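Local coordinates for protein mevalonate kinase (PDB 2X7I) that probably catalyses the ATP-dependent phosphorylation of mevalonate to phosphomevalonate, at residues A22-F34 against I146-Q160. Residues are numbered along the deposited sequence; the frame is centred on the assembly and turned at random.
Sequences AVTFGEPAIAVPF and IDTQTIVSGKPVWFQ
Antiparallel pairing of Ala-29 with Phe-159 and of Ala-31 with Val-157 shows how a short strand, 157-160, can return from a helix to the sheet which that helix covers. Each of these hydrogen-bonded pairs is closed in both directions; Phe-159 N gives to Ala-29 O at 2.9 Å, and Ala-31 N to Val-157 O at 3.0 Å. Ile-30 and Trp-158 form the non-hydrogen-bonded pair between them, their side chains turned to the other face, towards helix 203-222. There Gln-160, bent at chi2 (81°), brings OE1 into the indole plane to accept from Trp-158 NE1, which helps fix the ring's rotation.

Apolar packing fills the face bearing Ala-29, Ala-31 and Phe-159. Ile-146 CD1 sits 3.8 Å above the centre of the Phe-159 ring, while its CG2 meets Val-23 CG1 at 3.6 Å, the two side chains crossing at about a right angle. Glu-27 O lies at the edge of the Phe-159 ring, in its plane; Phe-25 N comes within 3.4 Å of Phe-159 CE2. One helical turn on, chi1 of -56° sets Thr-150 OG1 beside the backbone N and leaves CG2 anti to it, pressing on Val-32 C at 3.3 Å; Pro-33 CG rests on Gly-154 C.

Thr-150 OG1 and N reach Ile-146 O from opposite faces of its plane, and a water bridges Val-23 O to Ile-146 N. With backbone polarity paired along the strands, the helix meets the sheet mainly through apolar contacts, although Thr-150 OG1, bonded to Ile-146 O, also touches Ala-31 CB, consistent with the N-terminal domain of a GHMP kinase.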
loop_
_atom_site.group_PDB
_atom_site.type_symbol
_atom_site.label_atom_id
_atom_site.label_comp_id
_atom_site.label_asym_id
_atom_site.label_seq_id
_atom_site.Cartn_x
_atom_site.Cartn_y
_atom_site.Cartn_z
ATOM N N ALA A 22 -7.383 3.225 -6.324
ATOM C CA ALA A 22 -8.626 3.223 -5.539
ATOM C C ALA A 22 -9.696 2.359 -6.206
ATOM O O ALA A 22 -10.866 2.737 -6.307
ATOM C CB ALA A 22 -9.131 4.653 -5.332
ATOM N N VAL A 23 -9.271 1.190 -6.659
ATOM C CA VAL A 23 -10.135 0.304 -7.419
ATOM C C VAL A 23 -11.342 -0.106 -6.590
ATOM O O VAL A 23 -11.272 -0.187 -5.367
ATOM C CB VAL A 23 -9.385 -0.934 -7.893
ATOM C CG1 VAL A 23 -8.876 -1.753 -6.702
ATOM C CG2 VAL A 23 -10.274 -1.760 -8.786
ATOM N N THR A 24 -12.458 -0.327 -7.271
ATOM C CA THR A 24 -13.690 -0.736 -6.627
ATOM C C THR A 24 -14.120 -2.050 -7.244
ATOM O O THR A 24 -13.719 -2.380 -8.379
ATOM C CB THR A 24 -14.785 0.324 -6.816
ATOM O OG1 THR A 24 -15.798 0.139 -5.819
ATOM C CG2 THR A 24 -15.396 0.232 -8.204
ATOM N N PHE A 25 -14.922 -2.813 -6.511
ATOM C CA PHE A 25 -15.431 -4.063 -7.046
ATOM C C PHE A 25 -16.099 -3.825 -8.392
ATOM O O PHE A 25 -16.843 -2.861 -8.575
ATOM C CB PHE A 25 -16.427 -4.718 -6.099
ATOM C CG PHE A 25 -17.117 -5.900 -6.697
ATOM C CD1 PHE A 25 -16.435 -7.087 -6.874
ATOM C CD2 PHE A 25 -18.439 -5.815 -7.118
ATOM C CE1 PHE A 25 -17.060 -8.176 -7.446
ATOM C CE2 PHE A 25 -19.074 -6.900 -7.680
ATOM C CZ PHE A 25 -18.385 -8.083 -7.847
ATOM N N GLY A 26 -15.837 -4.735 -9.324
ATOM C CA GLY A 26 -16.339 -4.607 -10.687
ATOM C C GLY A 26 -15.263 -4.192 -11.663
ATOM O O GLY A 26 -15.416 -4.392 -12.847
ATOM N N GLU A 27 -14.173 -3.627 -11.161
ATOM C CA GLU A 27 -13.053 -3.174 -11.976
ATOM C C GLU A 27 -11.867 -4.134 -11.756
ATOM O O GLU A 27 -11.663 -4.602 -10.634
ATOM C CB GLU A 27 -12.662 -1.755 -11.558
ATOM C CG GLU A 27 -13.808 -0.726 -11.653
ATOM C CD GLU A 27 -13.484 0.624 -11.011
ATOM O OE1 GLU A 27 -12.661 0.683 -10.086
ATOM O OE2 GLU A 27 -14.080 1.634 -11.414
ATOM N N PRO A 28 -11.075 -4.421 -12.806
ATOM C CA PRO A 28 -9.965 -5.371 -12.633
ATOM C C PRO A 28 -8.764 -4.847 -11.832
ATOM O O PRO A 28 -8.341 -3.702 -12.003
ATOM C CB PRO A 28 -9.533 -5.684 -14.073
ATOM C CG PRO A 28 -10.561 -5.100 -14.939
ATOM C CD PRO A 28 -11.166 -3.963 -14.199
ATOM N N ALA A 29 -8.226 -5.704 -10.971
ATOM C CA ALA A 29 -7.069 -5.367 -10.162
ATOM C C ALA A 29 -6.435 -6.608 -9.515
ATOM O O ALA A 29 -7.108 -7.606 -9.259
ATOM C CB ALA A 29 -7.465 -4.354 -9.079
ATOM N N ILE A 30 -5.133 -6.524 -9.252
ATOM C CA ILE A 30 -4.463 -7.467 -8.377
ATOM C C ILE A 30 -3.717 -6.713 -7.275
ATOM O O ILE A 30 -2.732 -6.024 -7.536
ATOM C CB ILE A 30 -3.491 -8.375 -9.149
ATOM C CG1 ILE A 30 -4.281 -9.263 -10.118
ATOM C CG2 ILE A 30 -2.655 -9.203 -8.168
ATOM C CD1 ILE A 30 -3.726 -10.650 -10.298
ATOM N N ALA A 31 -4.205 -6.854 -6.045
ATOM C CA ALA A 31 -3.583 -6.240 -4.881
ATOM C C ALA A 31 -2.847 -7.316 -4.085
ATOM O O ALA A 31 -3.295 -8.464 -4.031
ATOM C CB ALA A 31 -4.627 -5.584 -4.027
ATOM N N VAL A 32 -1.717 -6.948 -3.485
ATOM C CA VAL A 32 -0.962 -7.852 -2.620
ATOM C C VAL A 32 -0.478 -7.083 -1.401
ATOM O O VAL A 32 -0.318 -5.860 -1.476
ATOM C CB VAL A 32 0.287 -8.466 -3.333
ATOM C CG1 VAL A 32 -0.131 -9.280 -4.531
ATOM C CG2 VAL A 32 1.285 -7.374 -3.728
ATOM N N PRO A 33 -0.218 -7.791 -0.288
ATOM C CA PRO A 33 0.345 -7.141 0.888
ATOM C C PRO A 33 1.681 -6.484 0.575
ATOM O O PRO A 33 2.457 -7.029 -0.196
ATOM C CB PRO A 33 0.548 -8.299 1.878
ATOM C CG PRO A 33 -0.294 -9.393 1.399
ATOM C CD PRO A 33 -0.398 -9.240 -0.078
ATOM N N PHE A 34 1.928 -5.315 1.155
ATOM C CA PHE A 34 3.212 -4.631 1.013
ATOM C C PHE A 34 3.937 -4.735 2.355
ATOM O O PHE A 34 3.841 -3.855 3.206
ATOM C CB PHE A 34 2.968 -3.178 0.590
ATOM C CG PHE A 34 4.219 -2.344 0.422
ATOM C CD1 PHE A 34 5.352 -2.855 -0.173
ATOM C CD2 PHE A 34 4.230 -1.013 0.833
ATOM C CE1 PHE A 34 6.478 -2.074 -0.341
ATOM C CE2 PHE A 34 5.348 -0.226 0.661
ATOM C CZ PHE A 34 6.478 -0.760 0.074
ATOM N N ILE A 146 -10.813 -3.514 -1.016
ATOM C CA ILE A 146 -9.694 -4.323 -1.510
ATOM C C ILE A 146 -8.446 -4.175 -0.627
ATOM O O ILE A 146 -7.806 -5.171 -0.307
ATOM C CB ILE A 146 -9.367 -4.031 -3.003
ATOM C CG1 ILE A 146 -8.384 -5.076 -3.537
ATOM C CG2 ILE A 146 -8.807 -2.618 -3.194
ATOM C CD1 ILE A 146 -8.307 -5.147 -5.078
ATOM N N ASP A 147 -8.123 -2.941 -0.229
ATOM C CA ASP A 147 -6.944 -2.669 0.601
ATOM C C ASP A 147 -7.095 -3.363 1.956
ATOM O O ASP A 147 -6.199 -4.065 2.392
ATOM C CB ASP A 147 -6.740 -1.167 0.838
ATOM C CG ASP A 147 -6.448 -0.369 -0.447
ATOM O OD1 ASP A 147 -6.556 -0.919 -1.571
ATOM O OD2 ASP A 147 -6.114 0.840 -0.317
ATOM N N THR A 148 -8.240 -3.191 2.601
ATOM C CA THR A 148 -8.456 -3.775 3.916
ATOM C C THR A 148 -8.419 -5.315 3.885
ATOM O O THR A 148 -7.814 -5.944 4.747
ATOM C CB THR A 148 -9.785 -3.303 4.543
ATOM O OG1 THR A 148 -9.837 -1.871 4.535
ATOM C CG2 THR A 148 -9.910 -3.808 5.979
ATOM N N GLN A 149 -9.067 -5.912 2.897
ATOM C CA GLN A 149 -9.083 -7.365 2.783
ATOM C C GLN A 149 -7.688 -7.924 2.466
ATOM O O GLN A 149 -7.273 -8.916 3.054
ATOM C CB GLN A 149 -10.117 -7.817 1.743
ATOM C CG GLN A 149 -10.113 -9.320 1.438
ATOM C CD GLN A 149 -10.386 -10.202 2.651
ATOM O OE1 GLN A 149 -10.800 -9.719 3.703
ATOM N NE2 GLN A 149 -10.165 -11.516 2.497
ATOM N N THR A 150 -6.958 -7.282 1.560
ATOM C CA THR A 150 -5.596 -7.726 1.236
ATOM C C THR A 150 -4.704 -7.644 2.470
ATOM O O THR A 150 -3.994 -8.592 2.787
ATOM C CB THR A 150 -4.979 -6.881 0.103
ATOM O OG1 THR A 150 -5.838 -6.916 -1.047
ATOM C CG2 THR A 150 -3.601 -7.399 -0.269
ATOM N N ILE A 151 -4.765 -6.518 3.169
ATOM C CA ILE A 151 -3.967 -6.298 4.373
ATOM C C ILE A 151 -4.302 -7.280 5.506
ATOM O O ILE A 151 -3.410 -7.937 6.030
ATOM C CB ILE A 151 -4.114 -4.844 4.884
ATOM C CG1 ILE A 151 -3.406 -3.876 3.934
ATOM C CG2 ILE A 151 -3.504 -4.683 6.269
ATOM C CD1 ILE A 151 -3.726 -2.439 4.230
ATOM N N VAL A 152 -5.577 -7.387 5.865
ATOM C CA VAL A 152 -6.010 -8.249 6.965
ATOM C C VAL A 152 -5.734 -9.730 6.702
ATOM O O VAL A 152 -5.125 -10.407 7.533
ATOM C CB VAL A 152 -7.501 -8.049 7.283
ATOM C CG1 VAL A 152 -7.983 -9.094 8.269
ATOM C CG2 VAL A 152 -7.713 -6.664 7.846
ATOM N N SER A 153 -6.163 -10.218 5.542
ATOM C CA SER A 153 -5.925 -11.614 5.145
ATOM C C SER A 153 -4.447 -11.953 4.942
ATOM O O SER A 153 -4.051 -13.098 5.084
ATOM C CB SER A 153 -6.681 -11.939 3.856
ATOM O OG SER A 153 -6.152 -11.212 2.743
ATOM N N GLY A 154 -3.634 -10.966 4.585
ATOM C CA GLY A 154 -2.239 -11.221 4.210
ATOM C C GLY A 154 -2.114 -12.013 2.910
ATOM O O GLY A 154 -1.094 -12.670 2.662
ATOM N N LYS A 155 -3.155 -11.952 2.083
ATOM C CA LYS A 155 -3.198 -12.691 0.825
ATOM C C LYS A 155 -3.515 -11.760 -0.351
ATOM O O LYS A 155 -4.092 -10.677 -0.150
ATOM C CB LYS A 155 -4.244 -13.787 0.927
ATOM C CG LYS A 155 -3.864 -14.898 1.898
ATOM C CD LYS A 155 -5.097 -15.657 2.380
ATOM C CE LYS A 155 -4.718 -16.901 3.180
ATOM N NZ LYS A 155 -3.668 -16.591 4.195
ATOM N N PRO A 156 -3.138 -12.167 -1.584
ATOM C CA PRO A 156 -3.516 -11.359 -2.732
ATOM C C PRO A 156 -5.024 -11.380 -2.944
ATOM O O PRO A 156 -5.664 -12.379 -2.648
ATOM C CB PRO A 156 -2.792 -12.037 -3.913
ATOM C CG PRO A 156 -1.816 -12.953 -3.334
ATOM C CD PRO A 156 -2.359 -13.347 -1.994
ATOM N N VAL A 157 -5.574 -10.274 -3.430
ATOM C CA VAL A 157 -6.983 -10.173 -3.792
ATOM C C VAL A 157 -7.073 -9.822 -5.276
ATOM O O VAL A 157 -6.405 -8.906 -5.741
ATOM C CB VAL A 157 -7.701 -9.082 -2.978
ATOM C CG1 VAL A 157 -9.124 -8.865 -3.511
ATOM C CG2 VAL A 157 -7.713 -9.438 -1.493
ATOM N N TRP A 158 -7.902 -10.565 -6.000
ATOM C CA TRP A 158 -8.013 -10.467 -7.442
ATOM C C TRP A 158 -9.440 -10.053 -7.777
ATOM O O TRP A 158 -10.380 -10.751 -7.387
ATOM C CB TRP A 158 -7.672 -11.832 -8.064
ATOM C CG TRP A 158 -8.084 -12.009 -9.502
ATOM C CD1 TRP A 158 -7.960 -11.097 -10.509
ATOM C CD2 TRP A 158 -8.671 -13.181 -10.090
ATOM N NE1 TRP A 158 -8.449 -11.623 -11.688
ATOM C CE2 TRP A 158 -8.893 -12.897 -11.456
ATOM C CE3 TRP A 158 -9.043 -14.437 -9.592
ATOM C CZ2 TRP A 158 -9.459 -13.834 -12.338
ATOM C CZ3 TRP A 158 -9.613 -15.365 -10.467
ATOM C CH2 TRP A 158 -9.811 -15.059 -11.826
ATOM N N PHE A 159 -9.595 -8.912 -8.465
ATOM C CA PHE A 159 -10.887 -8.464 -9.014
ATOM C C PHE A 159 -10.919 -8.720 -10.518
ATOM O O PHE A 159 -9.942 -8.436 -11.204
ATOM C CB PHE A 159 -11.072 -6.949 -8.804
ATOM C CG PHE A 159 -11.471 -6.525 -7.390
ATOM C CD1 PHE A 159 -11.413 -7.399 -6.304
ATOM C CD2 PHE A 159 -11.879 -5.214 -7.162
ATOM C CE1 PHE A 159 -11.772 -6.968 -5.025
ATOM C CE2 PHE A 159 -12.229 -4.776 -5.894
ATOM C CZ PHE A 159 -12.178 -5.654 -4.817
ATOM N N GLN A 160 -12.043 -9.219 -11.039
ATOM C CA GLN A 160 -12.239 -9.379 -12.490
ATOM C C GLN A 160 -13.720 -9.408 -12.847
ATOM O O GLN A 160 -14.468 -10.208 -12.276
ATOM C CB GLN A 160 -11.641 -10.700 -12.975
ATOM C CG GLN A 160 -11.402 -10.771 -14.480
ATOM C CD GLN A 160 -10.108 -10.089 -14.895
ATOM O OE1 GLN A 160 -9.081 -10.231 -14.233
ATOM N NE2 GLN A 160 -10.154 -9.341 -15.992
HETATM O O HOH W 1 -12.221 -2.179 -3.129
#